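Local structure of antitoxin of toxin-antitoxin system VAPB (Rickettsia felis, 3ZVK) at the interface of chains A and B. The protein neutralises its cognate toxin VapC2, partially inhibiting the toxin's RNase activity, and binds DNA of the promoter as part of the VapBC2 complex. Sequence-based numbering; all coordinates share one arbitrary frame. Chains: chain A/B, Antitoxin of toxin-antitoxin system VAPB.

The interface of chains A and B. Residues chain A 17, 23, 25-28, 39; chain B 4, 6, 15.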
ATOM      1  N   LEU A  17     -20.965  -8.524 -16.626  1.00 41.25           N
ATOM      2  CA  LEU A  17     -21.036  -8.103 -18.028  1.00 42.38           C
ATOM      3  C   LEU A  17     -22.435  -7.716 -18.487  1.00 50.29           C
ATOM      4  O   LEU A  17     -23.383  -8.480 -18.275  1.00 50.35           O
ATOM      5  CB  LEU A  17     -20.494  -9.198 -18.986  1.00 41.69           C
ATOM      6  CG  LEU A  17     -19.082  -9.733 -18.767  1.00 43.47           C
ATOM      7  CD1 LEU A  17     -18.840 -10.897 -19.650  1.00 43.60           C
ATOM      8  CD2 LEU A  17     -18.062  -8.702 -19.043  1.00 44.92           C
ATOM      9  N   PHE A  23     -20.158 -13.667 -23.404  1.00 54.71           N
ATOM     10  CA  PHE A  23     -19.269 -14.611 -24.078  1.00 53.29           C
ATOM     11  C   PHE A  23     -19.968 -15.961 -24.184  1.00 59.99           C
ATOM     12  O   PHE A  23     -20.825 -16.286 -23.340  1.00 60.25           O
ATOM     13  CB  PHE A  23     -17.958 -14.762 -23.280  1.00 51.36           C
ATOM     14  CG  PHE A  23     -17.012 -13.590 -23.413  1.00 49.72           C
ATOM     15  CD1 PHE A  23     -17.103 -12.503 -22.551  1.00 50.11           C
ATOM     16  CD2 PHE A  23     -16.016 -13.589 -24.383  1.00 50.16           C
ATOM     17  CE1 PHE A  23     -16.229 -11.430 -22.677  1.00 51.78           C
ATOM     18  CE2 PHE A  23     -15.131 -12.527 -24.497  1.00 48.96           C
ATOM     19  CZ  PHE A  23     -15.247 -11.450 -23.659  1.00 49.01           C
ATOM     20  N   VAL A  25     -18.090 -18.706 -24.415  1.00 60.94           N
ATOM     21  CA  VAL A  25     -17.031 -19.576 -23.890  1.00 59.72           C
ATOM     22  C   VAL A  25     -17.061 -19.542 -22.350  1.00 60.86           C
ATOM     23  O   VAL A  25     -17.593 -18.580 -21.785  1.00 59.90           O
ATOM     24  CB  VAL A  25     -15.636 -19.217 -24.468  1.00 62.59           C
ATOM     25  CG1 VAL A  25     -15.587 -19.449 -25.982  1.00 64.02           C
ATOM     26  CG2 VAL A  25     -15.241 -17.784 -24.129  1.00 60.39           C
ATOM     27  N   LYS A  26     -16.483 -20.567 -21.686  1.00 55.12           N
ATOM     28  CA  LYS A  26     -16.452 -20.709 -20.230  1.00 53.33           C
ATOM     29  C   LYS A  26     -15.212 -20.084 -19.573  1.00 52.55           C
ATOM     30  O   LYS A  26     -15.176 -19.915 -18.352  1.00 50.49           O
ATOM     31  CB  LYS A  26     -16.585 -22.184 -19.845  1.00 59.48           C
ATOM     32  N   GLU A  27     -14.181 -19.785 -20.375  1.00 48.29           N
ATOM     33  CA  GLU A  27     -12.963 -19.126 -19.923  1.00 46.00           C
ATOM     34  C   GLU A  27     -12.430 -18.127 -20.940  1.00 47.52           C
ATOM     35  O   GLU A  27     -12.535 -18.340 -22.140  1.00 47.24           O
ATOM     36  CB  GLU A  27     -11.887 -20.096 -19.385  1.00 47.32           C
ATOM     37  CG  GLU A  27     -11.207 -21.029 -20.382  1.00 59.32           C
ATOM     38  CD  GLU A  27      -9.822 -21.536 -19.982  1.00 83.15           C
ATOM     39  OE1 GLU A  27      -9.427 -21.358 -18.803  1.00 81.34           O
ATOM     40  OE2 GLU A  27      -9.131 -22.118 -20.853  1.00 67.59           O
ATOM     41  N   VAL A  28     -11.894 -17.015 -20.457  1.00 42.08           N
ATOM     42  CA  VAL A  28     -11.344 -15.957 -21.322  1.00 38.52           C
ATOM     43  C   VAL A  28      -9.884 -15.680 -21.035  1.00 38.39           C
ATOM     44  O   VAL A  28      -9.396 -15.952 -19.952  1.00 37.58           O
ATOM     45  CB  VAL A  28     -12.171 -14.639 -21.278  1.00 40.74           C
ATOM     46  CG1 VAL A  28     -13.494 -14.783 -22.031  1.00 42.54           C
ATOM     47  CG2 VAL A  28     -12.366 -14.115 -19.857  1.00 38.54           C
ATOM     48  N   LEU A  39     -10.435  -8.640 -22.346  1.00 34.21           N
ATOM     49  CA  LEU A  39     -10.972  -9.993 -22.152  1.00 32.15           C
ATOM     50  C   LEU A  39     -11.341 -10.455 -23.550  1.00 36.44           C
ATOM     51  O   LEU A  39     -11.993  -9.729 -24.305  1.00 36.28           O
ATOM     52  CB  LEU A  39     -12.219 -10.037 -21.242  1.00 32.34           C
ATOM     53  CG  LEU A  39     -12.147  -9.317 -19.856  1.00 35.07           C
ATOM     54  CD1 LEU A  39     -13.479  -9.333 -19.187  1.00 35.32           C
ATOM     55  CD2 LEU A  39     -11.095  -9.958 -18.922  1.00 36.54           C
TER
ATOM     56  N   ALA B   4      -9.450 -16.074 -17.164  1.00 41.36           N
ATOM     57  CA  ALA B   4     -10.498 -15.763 -16.198  1.00 39.79           C
ATOM     58  C   ALA B   4     -11.734 -16.592 -16.508  1.00 44.02           C
ATOM     59  O   ALA B   4     -12.059 -16.767 -17.685  1.00 45.85           O
ATOM     60  CB  ALA B   4     -10.833 -14.285 -16.256  1.00 39.00           C
ATOM     61  N   ILE B   6     -15.805 -17.395 -16.656  1.00 41.25           N
ATOM     62  CA  ILE B   6     -17.117 -16.816 -16.848  1.00 41.76           C
ATOM     63  C   ILE B   6     -18.088 -17.649 -15.992  1.00 47.20           C
ATOM     64  O   ILE B   6     -18.031 -18.887 -16.003  1.00 46.66           O
ATOM     65  CB  ILE B   6     -17.483 -16.765 -18.354  1.00 46.29           C
ATOM     66  CG1 ILE B   6     -16.751 -15.579 -19.028  1.00 46.82           C
ATOM     67  CG2 ILE B   6     -18.994 -16.602 -18.569  1.00 48.70           C
ATOM     68  CD1 ILE B   6     -16.229 -15.867 -20.285  1.00 62.18           C
ATOM     69  N   VAL B  15     -17.444 -12.200 -15.127  1.00 34.52           N
ATOM     70  CA  VAL B  15     -16.051 -12.663 -15.290  1.00 32.89           C
ATOM     71  C   VAL B  15     -15.349 -12.540 -13.946  1.00 35.43           C
ATOM     72  O   VAL B  15     -15.385 -11.476 -13.335  1.00 33.76           O
ATOM     73  CB  VAL B  15     -15.294 -11.895 -16.422  1.00 35.10           C
ATOM     74  CG1 VAL B  15     -13.844 -12.353 -16.540  1.00 32.55           C
ATOM     75  CG2 VAL B  15     -15.998 -12.063 -17.751  1.00 35.90           C
TER
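B:Ile6 packs CD1, the tip of its ethyl branch, against A:Phe23 and A:Val28. With CG1 anti to its own carbonyl carbon (chi1 -78°), the ethyl branch points toward chain A, and CD1 lies 3.4 Å from CG1 of A:Val28, the two side chains meeting at about a right angle. CD1 also touches the root of the aromatic side chain, 3.6 Å from CB of A:Phe23; it lies above the ring plane beside the CB-CG end, displaced past the rim and not centred over the ring, and the two side chains cross at about a right angle. On the same side of the plane, CG1 of A:Val28 occupies the ring face within chain A, offset toward the rim, while CD1 of A:Leu17 abuts the edge in the ring plane; both would limit rotation of the ring. The backbone carbonyl O of A:Val25 borders the isoleucine tip, 3.4 Å from CD1 of B:Ile6.

B:Val15 divides its two methyls among other partners. CG2 is 3.6 Å from CD1 of A:Leu17, the two side chains crossing at a slant, and A:Leu39 reaches tip to tip from chain A, its CD1 touching both branches of the valine. CG1 also meets CG2 of A:Val28, the branch that extends on to CB of B:Ala4. A:Val28 is thus wedged between the two clusters, one methyl toward B:Ile6 and the other toward B:Ala4 and B:Val15.

Backbone pairing accompanies this packing. A:Val28 pairs with B:Ala4 in an antiparallel bridge: its N donates to O of B:Ala4 at 2.8 Å, nearly in line with the carbonyl, and its O accepts from N of B:Ala4. Beside the bridge, N of B:Ile6 donates to O of A:Lys26 at 3.1 Å, straight at the hydrogen but from above the carbonyl plane.

Repeated by two-fold symmetry, the patch joins strands of both antitoxin chains through backbone pairing and apolar side-chain packing, building the VapB dimer of the SpoVT-AbrB/MazE family through which VapBC heterodimers associate in the DNA-bound complex.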